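Local structure of peptidoglycan glycosyltransferase (Burkholderia ambifaria, 5UY7) at residues 264-269 and 476-481; 273-278 and 394-399; 297-300 and 305-308; 382-387 and 462-467. The protein is a penicillin-binding protein whose modelled part folds as the mixed helix-and-sheet domain of the beta-lactamase clan. All blocks are in the same frame, centred on the assembly; numbering follows the deposited sequence. Where two conformers were deposited one is given.

Interaction 1: 264-269 and 476-481; sequences DVFEPG and KYRASF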
loop_
_atom_site.group_PDB
_atom_site.type_symbol
_atom_site.label_atom_id
_atom_site.label_comp_id
_atom_site.label_asym_id
_atom_site.label_seq_id
_atom_site.Cartn_x
_atom_site.Cartn_y
_atom_site.Cartn_z
ATOM N N ASP A 264 -15.296 -2.433 4.575
ATOM C CA ASP A 264 -15.108 -1.032 4.925
ATOM C C ASP A 264 -14.182 -0.344 3.929
ATOM O O ASP A 264 -13.084 -0.837 3.639
ATOM C CB ASP A 264 -14.565 -0.905 6.348
ATOM C CG ASP A 264 -15.618 -1.230 7.402
ATOM O OD1 ASP A 264 -16.705 -1.732 7.034
ATOM O OD2 ASP A 264 -15.366 -0.974 8.593
ATOM N N VAL A 265 -14.622 0.800 3.407
ATOM C CA VAL A 265 -13.816 1.537 2.446
ATOM C C VAL A 265 -13.423 2.887 3.026
ATOM O O VAL A 265 -14.093 3.447 3.900
ATOM C CB VAL A 265 -14.514 1.719 1.081
ATOM C CG1 VAL A 265 -14.861 0.367 0.489
ATOM C CG2 VAL A 265 -15.740 2.588 1.213
ATOM N N PHE A 266 -12.310 3.405 2.511
ATOM C CA PHE A 266 -11.721 4.653 2.975
ATOM C C PHE A 266 -10.820 5.194 1.878
ATOM O O PHE A 266 -10.442 4.475 0.948
ATOM C CB PHE A 266 -10.918 4.454 4.264
ATOM C CG PHE A 266 -9.917 3.330 4.188
ATOM C CD1 PHE A 266 -10.294 2.030 4.509
ATOM C CD2 PHE A 266 -8.601 3.569 3.812
ATOM C CE1 PHE A 266 -9.375 0.992 4.443
ATOM C CE2 PHE A 266 -7.680 2.530 3.753
ATOM C CZ PHE A 266 -8.077 1.242 4.065
ATOM N N GLU A 267 -10.473 6.467 2.001
ATOM C CA GLU A 267 -9.523 7.046 1.057
ATOM C C GLU A 267 -8.116 6.554 1.383
ATOM O O GLU A 267 -7.671 6.673 2.531
ATOM C CB GLU A 267 -9.584 8.570 1.092
ATOM C CG GLU A 267 -10.932 9.136 0.633
ATOM C CD GLU A 267 -10.964 10.648 0.657
ATOM O OE1 GLU A 267 -11.006 11.233 1.759
ATOM O OE2 GLU A 267 -10.935 11.253 -0.430
ATOM N N PRO A 268 -7.397 5.996 0.411
ATOM C CA PRO A 268 -6.097 5.381 0.711
ATOM C C PRO A 268 -4.988 6.373 1.024
ATOM O O PRO A 268 -3.979 5.973 1.621
ATOM C CB PRO A 268 -5.781 4.598 -0.571
ATOM C CG PRO A 268 -6.578 5.332 -1.651
ATOM C CD PRO A 268 -7.835 5.764 -0.974
ATOM N N GLY A 269 -5.104 7.626 0.593
ATOM C CA GLY A 269 -4.059 8.591 0.901
ATOM C C GLY A 269 -2.709 8.200 0.326
ATOM O O GLY A 269 -2.610 7.639 -0.771
ATOM N N LYS A 476 -10.659 12.210 14.658
ATOM C CA LYS A 476 -10.926 10.839 14.239
ATOM C C LYS A 476 -10.286 10.569 12.884
ATOM O O LYS A 476 -10.523 11.300 11.917
ATOM C CB LYS A 476 -12.429 10.572 14.165
ATOM N N TYR A 477 -9.486 9.512 12.814
ATOM C CA TYR A 477 -8.838 9.144 11.565
ATOM C C TYR A 477 -8.511 7.659 11.589
ATOM O O TYR A 477 -8.663 6.979 12.605
ATOM C CB TYR A 477 -7.573 9.975 11.319
ATOM C CG TYR A 477 -6.414 9.643 12.228
ATOM C CD1 TYR A 477 -6.326 10.190 13.503
ATOM C CD2 TYR A 477 -5.398 8.794 11.808
ATOM C CE1 TYR A 477 -5.262 9.886 14.338
ATOM C CE2 TYR A 477 -4.332 8.489 12.632
ATOM C CZ TYR A 477 -4.270 9.036 13.893
ATOM O OH TYR A 477 -3.208 8.734 14.712
ATOM N N ARG A 478 -8.054 7.163 10.449
ATOM C CA ARG A 478 -7.655 5.775 10.290
ATOM C C ARG A 478 -6.218 5.745 9.794
ATOM O O ARG A 478 -5.885 6.417 8.815
ATOM C CB ARG A 478 -8.581 5.053 9.314
ATOM C CG ARG A 478 -8.112 3.676 8.924
ATOM C CD ARG A 478 -8.771 3.241 7.622
ATOM N NE ARG A 478 -10.174 2.920 7.825
ATOM C CZ ARG A 478 -10.617 1.700 8.107
ATOM N NH1 ARG A 478 -9.759 0.689 8.209
ATOM N NH2 ARG A 478 -11.916 1.490 8.280
ATOM N N ALA A 479 -5.366 4.993 10.488
ATOM C CA ALA A 479 -3.952 4.892 10.160
ATOM C C ALA A 479 -3.704 3.532 9.527
ATOM O O ALA A 479 -3.907 2.499 10.175
ATOM C CB ALA A 479 -3.085 5.079 11.407
ATOM N N SER A 480 -3.285 3.527 8.260
ATOM C CA SER A 480 -3.033 2.278 7.554
ATOM C C SER A 480 -1.600 2.219 7.042
ATOM O O SER A 480 -0.939 3.242 6.860
ATOM C CB SER A 480 -4.012 2.097 6.382
ATOM O OG SER A 480 -5.356 2.181 6.848
ATOM N N PHE A 481 -1.117 0.995 6.832
ATOM C CA PHE A 481 0.196 0.786 6.233
ATOM C C PHE A 481 0.161 -0.482 5.392
ATOM O O PHE A 481 -0.373 -1.498 5.836
ATOM C CB PHE A 481 1.283 0.664 7.314
ATOM C CG PHE A 481 2.686 0.707 6.771
ATOM C CD1 PHE A 481 3.280 -0.439 6.243
ATOM C CD2 PHE A 481 3.417 1.888 6.799
ATOM C CE1 PHE A 481 4.568 -0.392 5.730
ATOM C CE2 PHE A 481 4.704 1.937 6.289
ATOM C CZ PHE A 481 5.282 0.794 5.762
HETATM O O HOH W 1 -14.100 2.907 6.726
#
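D264 and R478 meet where a loop and short strand of the penicillin-binding protein domain, of the beta-lactamase clan, pass over strand 477-485 of the central antiparallel sheet. The CB methylene of D264 lies 4.1 Å from R478 NH2. D264 OD2 stays 4.3 Å from R478 NH2, too far for a salt bridge, though opposite charge probably favours arginine here. V265 turns its side chain away and offers its backbone: a water donates to V265 O and accepts from R478 NH2 at 3.0 Å. F266 carries most of this segment's share of the contact. With chi1 at 51°, its CG sits between the backbone N and the carbonyl carbon, and one ring face receives the arginine. R478 CD stands 3.6 Å from the F266 ring centroid, a CH-pi contact over the centre. The arginine chain bends at chi3, about its CG-CD bond, and the guanidinium then runs nearly parallel to the ring, 8° between the planes, with R478 NE 3.4 Å from F266 CD1. A flat aromatic surface suits both the methylene and the planar cation. R478 NH1 and S480 OG both hydrogen-bond S497 OG, which steadies the guanidinium. S480 OG lies 3.9 Å from F266 CE2.

Interaction 2: 273-278 and 394-399; sequences KPFTVS and ARAYTA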
loop_
_atom_site.group_PDB
_atom_site.type_symbol
_atom_site.label_atom_id
_atom_site.label_comp_id
_atom_site.label_asym_id
_atom_site.label_seq_id
_atom_site.Cartn_x
_atom_site.Cartn_y
_atom_site.Cartn_z
ATOM N N LYS A 273 0.693 6.691 -3.555
ATOM C CA LYS A 273 1.789 7.377 -4.236
ATOM C C LYS A 273 2.687 6.415 -5.009
ATOM O O LYS A 273 3.107 6.771 -6.129
ATOM C CB LYS A 273 2.580 8.217 -3.221
ATOM C CG LYS A 273 1.781 9.416 -2.728
ATOM C CD LYS A 273 2.373 10.091 -1.477
ATOM C CE LYS A 273 1.550 11.320 -1.148
ATOM N NZ LYS A 273 1.806 11.899 0.228
ATOM N N PRO A 274 2.992 5.208 -4.521
ATOM C CA PRO A 274 3.804 4.290 -5.334
ATOM C C PRO A 274 3.151 3.892 -6.643
ATOM O O PRO A 274 3.875 3.562 -7.587
ATOM C CB PRO A 274 3.987 3.080 -4.413
ATOM C CG PRO A 274 3.936 3.675 -3.055
ATOM C CD PRO A 274 2.859 4.700 -3.137
ATOM N N PHE A 275 1.816 3.893 -6.731
ATOM C CA PHE A 275 1.179 3.518 -7.992
ATOM C C PHE A 275 1.220 4.660 -8.992
ATOM O O PHE A 275 1.368 4.427 -10.196
ATOM C CB PHE A 275 -0.263 3.055 -7.756
ATOM C CG PHE A 275 -0.341 1.767 -6.993
ATOM C CD1 PHE A 275 0.050 0.578 -7.586
ATOM C CD2 PHE A 275 -0.761 1.749 -5.671
ATOM C CE1 PHE A 275 0.020 -0.619 -6.878
ATOM C CE2 PHE A 275 -0.796 0.553 -4.957
ATOM C CZ PHE A 275 -0.406 -0.631 -5.568
ATOM N N THR A 276 1.076 5.897 -8.514
ATOM C CA THR A 276 1.284 7.054 -9.382
ATOM C C THR A 276 2.657 6.993 -10.031
ATOM O O THR A 276 2.798 7.164 -11.250
ATOM C CB THR A 276 1.147 8.340 -8.566
ATOM O OG1 THR A 276 -0.177 8.414 -8.020
ATOM C CG2 THR A 276 1.390 9.563 -9.441
ATOM N N VAL A 277 3.681 6.721 -9.215
ATOM C CA VAL A 277 5.047 6.655 -9.706
ATOM C C VAL A 277 5.235 5.427 -10.584
ATOM O O VAL A 277 5.846 5.512 -11.659
ATOM C CB VAL A 277 6.028 6.673 -8.520
ATOM C CG1 VAL A 277 7.417 6.231 -8.963
ATOM C CG2 VAL A 277 6.067 8.061 -7.904
ATOM N N SER A 278 4.699 4.269 -10.163
ATOM C CA SER A 278 4.808 3.063 -10.983
ATOM C C SER A 278 4.300 3.308 -12.399
ATOM O O SER A 278 4.950 2.930 -13.382
ATOM C CB SER A 278 4.028 1.908 -10.352
ATOM O OG SER A 278 4.620 1.468 -9.144
ATOM N N ALA A 394 -4.081 -4.510 -0.186
ATOM C CA ALA A 394 -3.162 -5.635 -0.050
ATOM C C ALA A 394 -2.967 -6.329 -1.391
ATOM O O ALA A 394 -1.832 -6.599 -1.803
ATOM C CB ALA A 394 -3.674 -6.621 1.001
ATOM N N ARG A 395 -4.066 -6.581 -2.110
ATOM C CA ARG A 395 -3.967 -7.216 -3.422
ATOM C C ARG A 395 -3.195 -6.341 -4.400
ATOM O O ARG A 395 -2.323 -6.830 -5.134
ATOM C CB ARG A 395 -5.367 -7.524 -3.958
ATOM C CG ARG A 395 -5.380 -8.078 -5.373
ATOM C CD ARG A 395 -6.800 -8.407 -5.829
ATOM N NE ARG A 395 -7.691 -7.253 -5.727
ATOM C CZ ARG A 395 -9.002 -7.296 -5.941
ATOM N NH1 ARG A 395 -9.591 -8.439 -6.273
ATOM N NH2 ARG A 395 -9.727 -6.193 -5.822
ATOM N N ALA A 396 -3.500 -5.040 -4.422
ATOM C CA ALA A 396 -2.794 -4.135 -5.327
ATOM C C ALA A 396 -1.288 -4.160 -5.086
ATOM O O ALA A 396 -0.502 -4.147 -6.043
ATOM C CB ALA A 396 -3.342 -2.713 -5.180
ATOM N N TYR A 397 -0.855 -4.221 -3.818
ATOM C CA TYR A 397 0.584 -4.204 -3.555
ATOM C C TYR A 397 1.271 -5.491 -4.006
ATOM O O TYR A 397 2.494 -5.489 -4.190
ATOM C CB TYR A 397 0.861 -3.914 -2.068
ATOM C CG TYR A 397 1.095 -2.430 -1.821
ATOM C CD1 TYR A 397 0.046 -1.516 -1.919
ATOM C CD2 TYR A 397 2.366 -1.938 -1.537
ATOM C CE1 TYR A 397 0.255 -0.150 -1.739
ATOM C CE2 TYR A 397 2.582 -0.576 -1.340
ATOM C CZ TYR A 397 1.519 0.308 -1.438
ATOM O OH TYR A 397 1.751 1.661 -1.256
ATOM N N THR A 398 0.522 -6.584 -4.219
ATOM C CA THR A 398 1.173 -7.768 -4.771
ATOM C C THR A 398 1.677 -7.500 -6.176
ATOM O O THR A 398 2.623 -8.153 -6.607
ATOM C CB THR A 398 0.260 -9.014 -4.776
ATOM O OG1 THR A 398 -0.831 -8.844 -5.703
ATOM C CG2 THR A 398 -0.258 -9.324 -3.354
ATOM N N ALA A 399 1.088 -6.535 -6.894
ATOM C CA ALA A 399 1.589 -6.215 -8.226
ATOM C C ALA A 399 2.999 -5.659 -8.148
ATOM O O ALA A 399 3.837 -5.955 -9.002
ATOM C CB ALA A 399 0.659 -5.223 -8.927
#
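F275 and Y397 form the centre of a buried contact between helix 273-282 and helix 390-401, whose segments here run in roughly the same direction, 35° apart, with axes 11.2 Å from each other. That wide spacing is filled by two large rings. The edge of F275 points at the face of Y397 in an offset edge-to-face (T-shaped) pair, centroids 5.2 Å apart and planes at 84°; the nearest atoms are F275 CE2 and Y397 CE1, 3.5 Å apart. F275 CG is anti to the carbonyl carbon (chi1 -67°), and the ring extends far enough for its CZ to come within 3.6 Å of A396 CB. The small methyl of A396 lets the ring come close to the helix backbone, where A396 O lies at the ring edge, 3.5 Å from F275 CZ. P274 adds a compact apolar surface, its CG 3.5 Å from Y397 OH, while that hydroxyl is held by a hydrogen bond to I271 O.

Between these two helices the fit is looser at A399, which packs instead on M406; A399 CB stays 5.1 Å from F275 CE1, and R395 reaches off to a partly exposed side. The hydroxyls of S278 and T398 turn back onto their own helices: S278 OG donates to P274 O at 2.7 Å, from the face of that carbonyl opposite to S278 N. K273 points away from the rings, and NZ bonds S270 OG and N326 OD1. Its place at the helix start is consistent with the SxxK motif of penicillin-binding proteins.

Interaction 3: 297-300 and 305-308; sequences GHFV and PITD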
loop_
_atom_site.group_PDB
_atom_site.type_symbol
_atom_site.label_atom_id
_atom_site.label_comp_id
_atom_site.label_asym_id
_atom_site.label_seq_id
_atom_site.Cartn_x
_atom_site.Cartn_y
_atom_site.Cartn_z
ATOM N N GLY A 297 7.263 23.404 -0.701
ATOM C CA GLY A 297 6.159 22.606 -0.207
ATOM C C GLY A 297 4.795 23.238 -0.332
ATOM O O GLY A 297 3.859 22.801 0.341
ATOM N N HIS A 298 4.651 24.258 -1.172
ATOM C CA HIS A 298 3.360 24.850 -1.486
ATOM C C HIS A 298 3.217 24.878 -2.996
ATOM O O HIS A 298 4.142 25.298 -3.699
ATOM C CB HIS A 298 3.233 26.271 -0.920
ATOM C CG HIS A 298 3.505 26.362 0.547
ATOM N ND1 HIS A 298 2.571 26.017 1.502
ATOM C CD2 HIS A 298 4.607 26.762 1.225
ATOM C CE1 HIS A 298 3.089 26.201 2.704
ATOM N NE2 HIS A 298 4.322 26.648 2.564
ATOM N N PHE A 299 2.069 24.426 -3.490
ATOM C CA PHE A 299 1.787 24.405 -4.916
ATOM C C PHE A 299 0.330 24.794 -5.127
ATOM O O PHE A 299 -0.509 24.607 -4.242
ATOM C CB PHE A 299 2.088 23.013 -5.502
ATOM C CG PHE A 299 2.011 22.938 -7.003
ATOM C CD1 PHE A 299 2.800 23.747 -7.803
ATOM C CD2 PHE A 299 1.192 21.998 -7.612
ATOM C CE1 PHE A 299 2.742 23.653 -9.185
ATOM C CE2 PHE A 299 1.131 21.896 -8.992
ATOM C CZ PHE A 299 1.906 22.724 -9.779
ATOM N N VAL A 300 0.037 25.363 -6.294
ATOM C CA VAL A 300 -1.326 25.725 -6.662
ATOM C C VAL A 300 -1.632 25.117 -8.020
ATOM O O VAL A 300 -0.860 25.283 -8.969
ATOM C CB VAL A 300 -1.538 27.252 -6.692
ATOM C CG1 VAL A 300 -2.955 27.565 -7.122
ATOM C CG2 VAL A 300 -1.260 27.847 -5.328
ATOM N N PRO A 305 -4.907 24.613 -3.511
ATOM C CA PRO A 305 -3.590 24.420 -2.903
ATOM C C PRO A 305 -3.269 22.948 -2.716
ATOM O O PRO A 305 -4.093 22.154 -2.253
ATOM C CB PRO A 305 -3.723 25.133 -1.553
ATOM C CG PRO A 305 -5.166 24.956 -1.201
ATOM C CD PRO A 305 -5.928 24.981 -2.513
ATOM N N ILE A 306 -2.044 22.588 -3.085
ATOM C CA ILE A 306 -1.490 21.270 -2.826
ATOM C C ILE A 306 -0.257 21.474 -1.958
ATOM O O ILE A 306 0.577 22.337 -2.255
ATOM C CB ILE A 306 -1.162 20.543 -4.140
ATOM C CG1 ILE A 306 -2.449 20.421 -4.965
ATOM C CG2 ILE A 306 -0.568 19.174 -3.857
ATOM C CD1 ILE A 306 -2.254 19.915 -6.369
ATOM N N THR A 307 -0.157 20.707 -0.874
ATOM C CA THR A 307 0.772 21.013 0.205
ATOM C C THR A 307 1.578 19.783 0.597
ATOM O O THR A 307 1.024 18.685 0.718
ATOM C CB THR A 307 0.007 21.533 1.431
ATOM O OG1 THR A 307 -0.771 22.676 1.057
ATOM C CG2 THR A 307 0.962 21.919 2.537
ATOM N N ASP A 308 2.885 19.971 0.801
ATOM C CA ASP A 308 3.738 18.958 1.406
ATOM C C ASP A 308 3.911 19.245 2.894
ATOM O O ASP A 308 3.625 20.346 3.372
ATOM C CB ASP A 308 5.107 18.903 0.726
ATOM C CG ASP A 308 5.050 18.289 -0.658
ATOM O OD1 ASP A 308 3.972 17.797 -1.054
ATOM O OD2 ASP A 308 6.097 18.274 -1.338
HETATM O O HOH W 2 0.044 25.140 0.802
#
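F299 has CG anti to its backbone N (chi1 -172°) and I306 has CG1 anti to the carbonyl carbon (chi1 -59°) with its chain extended beyond CG1, which brings I306 CD1 to the edge of the F299 ring, 4.2 Å from F299 CD2. They are a hydrogen-bonded pair of an antiparallel beta hairpin, strands 298-301 and 304-307. I306 N donates to F299 O at 2.8 Å, nearly straight at the hydrogen (172°) though from above the carbonyl plane, and F299 N returns a more bent bond to I306 O. A third bond, D308 N to G297 O at 3.0 Å, extends the pairing beyond the strands. G297 has a positive phi, a backbone shape that favours glycine. P305 pairs with V300 at a non-hydrogen-bonded position, where a proline without N-H costs nothing; its CA lies 3.4 Å from F299 O. On the same side of the hairpin as these two, a water joins H298 ND1, at 2.8 Å, to T307 OG1, at 2.6 Å. The other side rests on helix 326-333: F299 packs on I327 and K331, I306 on T330. Past the end of the strand, the D308 carboxylate bonds S325 OG and I327 N near the start of that helix.

Interaction 4: 382-387 and 462-467; sequences YGYGLS and SGTAYK. With SO4 (sulfate ion), chain B.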
loop_
_atom_site.group_PDB
_atom_site.type_symbol
_atom_site.label_atom_id
_atom_site.label_comp_id
_atom_site.label_asym_id
_atom_site.label_seq_id
_atom_site.Cartn_x
_atom_site.Cartn_y
_atom_site.Cartn_z
ATOM N N TYR A 382 -2.320 11.370 -4.999
ATOM C CA TYR A 382 -1.890 11.164 -3.625
ATOM C C TYR A 382 -3.007 10.588 -2.763
ATOM O O TYR A 382 -2.975 10.718 -1.536
ATOM C CB TYR A 382 -1.288 12.443 -3.025
ATOM C CG TYR A 382 -2.068 13.750 -3.071
ATOM C CD1 TYR A 382 -1.938 14.631 -4.138
ATOM C CD2 TYR A 382 -2.857 14.139 -2.000
ATOM C CE1 TYR A 382 -2.613 15.845 -4.156
ATOM C CE2 TYR A 382 -3.539 15.346 -2.010
ATOM C CZ TYR A 382 -3.417 16.193 -3.088
ATOM O OH TYR A 382 -4.092 17.393 -3.083
ATOM N N GLY A 383 -3.973 9.914 -3.385
ATOM C CA GLY A 383 -4.841 8.989 -2.673
ATOM C C GLY A 383 -6.154 9.524 -2.145
ATOM O O GLY A 383 -6.785 8.855 -1.321
ATOM N N TYR A 384 -6.598 10.694 -2.584
ATOM C CA TYR A 384 -7.874 11.219 -2.132
ATOM C C TYR A 384 -8.789 11.429 -3.328
ATOM O O TYR A 384 -8.325 11.703 -4.437
ATOM C CB TYR A 384 -7.673 12.512 -1.332
ATOM C CG TYR A 384 -6.869 12.240 -0.084
ATOM C CD1 TYR A 384 -7.456 11.622 1.014
ATOM C CD2 TYR A 384 -5.511 12.532 -0.021
ATOM C CE1 TYR A 384 -6.725 11.339 2.153
ATOM C CE2 TYR A 384 -4.769 12.252 1.121
ATOM C CZ TYR A 384 -5.389 11.654 2.207
ATOM O OH TYR A 384 -4.672 11.357 3.350
ATOM N N GLY A 385 -10.092 11.283 -3.097
ATOM C CA GLY A 385 -11.054 11.309 -4.179
ATOM C C GLY A 385 -11.375 9.957 -4.773
ATOM O O GLY A 385 -12.060 9.895 -5.802
ATOM N N LEU A 386 -10.866 8.879 -4.181
ATOM C CA LEU A 386 -11.288 7.518 -4.474
ATOM C C LEU A 386 -11.316 6.775 -3.147
ATOM O O LEU A 386 -10.686 7.195 -2.175
ATOM C CB LEU A 386 -10.346 6.809 -5.463
ATOM C CG LEU A 386 -8.975 6.314 -4.966
ATOM C CD1 LEU A 386 -8.274 5.538 -6.072
ATOM C CD2 LEU A 386 -8.070 7.442 -4.475
ATOM N N SER A 387 -12.050 5.668 -3.102
ATOM C CA SER A 387 -12.110 4.871 -1.881
ATOM C C SER A 387 -11.812 3.415 -2.198
ATOM O O SER A 387 -12.107 2.923 -3.292
ATOM C CB SER A 387 -13.468 4.991 -1.176
ATOM O OG SER A 387 -14.510 4.490 -1.985
ATOM N N SER A 462 2.730 4.282 4.404
ATOM C CA SER A 462 1.669 4.656 5.325
ATOM C C SER A 462 0.655 5.546 4.619
ATOM O O SER A 462 0.958 6.206 3.618
ATOM C CB SER A 462 2.240 5.394 6.537
ATOM O OG SER A 462 2.738 6.664 6.160
ATOM N N GLY A 463 -0.560 5.552 5.151
ATOM C CA GLY A 463 -1.601 6.443 4.666
ATOM C C GLY A 463 -2.558 6.747 5.794
ATOM O O GLY A 463 -2.737 5.940 6.711
ATOM N N THR A 464 -3.173 7.930 5.734
ATOM C CA THR A 464 -4.132 8.339 6.751
ATOM C C THR A 464 -5.420 8.805 6.089
ATOM O O THR A 464 -5.389 9.546 5.103
ATOM C CB THR A 464 -3.574 9.461 7.635
ATOM O OG1 THR A 464 -3.343 10.626 6.837
ATOM C CG2 THR A 464 -2.269 9.037 8.278
ATOM N N ALA A 465 -6.552 8.375 6.637
ATOM C CA ALA A 465 -7.861 8.818 6.176
ATOM C C ALA A 465 -8.592 9.472 7.337
ATOM O O ALA A 465 -8.721 8.872 8.405
ATOM C CB ALA A 465 -8.679 7.647 5.624
ATOM N N TYR A 466 -9.068 10.691 7.131
ATOM C CA TYR A 466 -9.764 11.414 8.183
ATOM C C TYR A 466 -11.268 11.216 8.050
ATOM O O TYR A 466 -11.796 11.040 6.949
ATOM C CB TYR A 466 -9.402 12.900 8.142
ATOM C CG TYR A 466 -7.917 13.132 8.317
ATOM C CD1 TYR A 466 -7.059 13.128 7.222
ATOM C CD2 TYR A 466 -7.370 13.325 9.578
ATOM C CE1 TYR A 466 -5.701 13.324 7.377
ATOM C CE2 TYR A 466 -6.014 13.523 9.744
ATOM C CZ TYR A 466 -5.183 13.521 8.641
ATOM O OH TYR A 466 -3.830 13.718 8.800
ATOM N N LYS A 467 -11.952 11.231 9.191
ATOM C CA LYS A 467 -13.389 10.992 9.220
ATOM C C LYS A 467 -14.175 12.293 9.064
ATOM O O LYS A 467 -13.635 13.385 9.245
ATOM C CB LYS A 467 -13.786 10.290 10.521
HETATM S S SO4 B . 0.680 9.982 5.782
HETATM O O1 SO4 B . 0.513 8.606 6.262
HETATM O O2 SO4 B . 2.096 10.322 5.742
HETATM O O3 SO4 B . -0.013 10.877 6.706
HETATM O O4 SO4 B . 0.115 10.178 4.453
HETATM O O HOH W 3 -2.255 9.705 3.571
#
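Y384 and T464 meet beside a sulfate-holding pocket at the edge of the central sheet, where K461, S462 and G463 on strand 459-466 resemble the K(T/S)G-type motif of penicillin-binding proteins. The loop that brings Y384 here begins with a Schellman motif ending helix 374-381: G383 takes a positive phi, which suits glycine, and Y384 N bonds back to T379 O. Y384 CG then lies anti to the carbonyl carbon (chi1 -63°), and the long side chain spans the gap that its backbone leaves to the strand. Y384 OH donates to T464 O at 2.6 Å, nearly along the C=O axis (163°), with that oxygen near the plane of the ring. The same OH accepts from a water at 2.9 Å. This water also accepts from T464 N and donates to sulfate O4 at 2.6 Å, so it ties the tyrosine, the strand backbone and the anion together.

The sulfate, probably from the crystallisation liquor, is held further by hydroxyls. In one of the two conformers of S462, its OG donates to sulfate O1 at 3.0 Å, and S270 OG bonds the ion as well. A threonine suits position 464 because both branches face the anion: the methyl CG2 lies beside it, while OG1 makes a weak hydrogen bond to sulfate O3 at 3.3 Å.

How the interactions relate
Interactions 1 and 4 are close neighbours, their centres 6 Å apart, because strands 459-466 and 477-485 pair in the central sheet: R478 N lies 2.7 Å from A465 O. Their other halves also meet, with E267 OE2 2.8 Å from G385 N. Interaction 4 holds the sulfate, and Y382 of its loop reaches the remaining two contacts: Y382 CB is 3.6 Å from K273 CE of interaction 2, and Y382 CE1 is 3.9 Å from I306 CG2 of interaction 3. Interactions 2 and 3 themselves stay about 6 Å apart at their nearest atoms. S270, which binds both the sulfate and K273, sits between segments 264-269 and 273-278 and so links interactions 1 and 2 to the pocket.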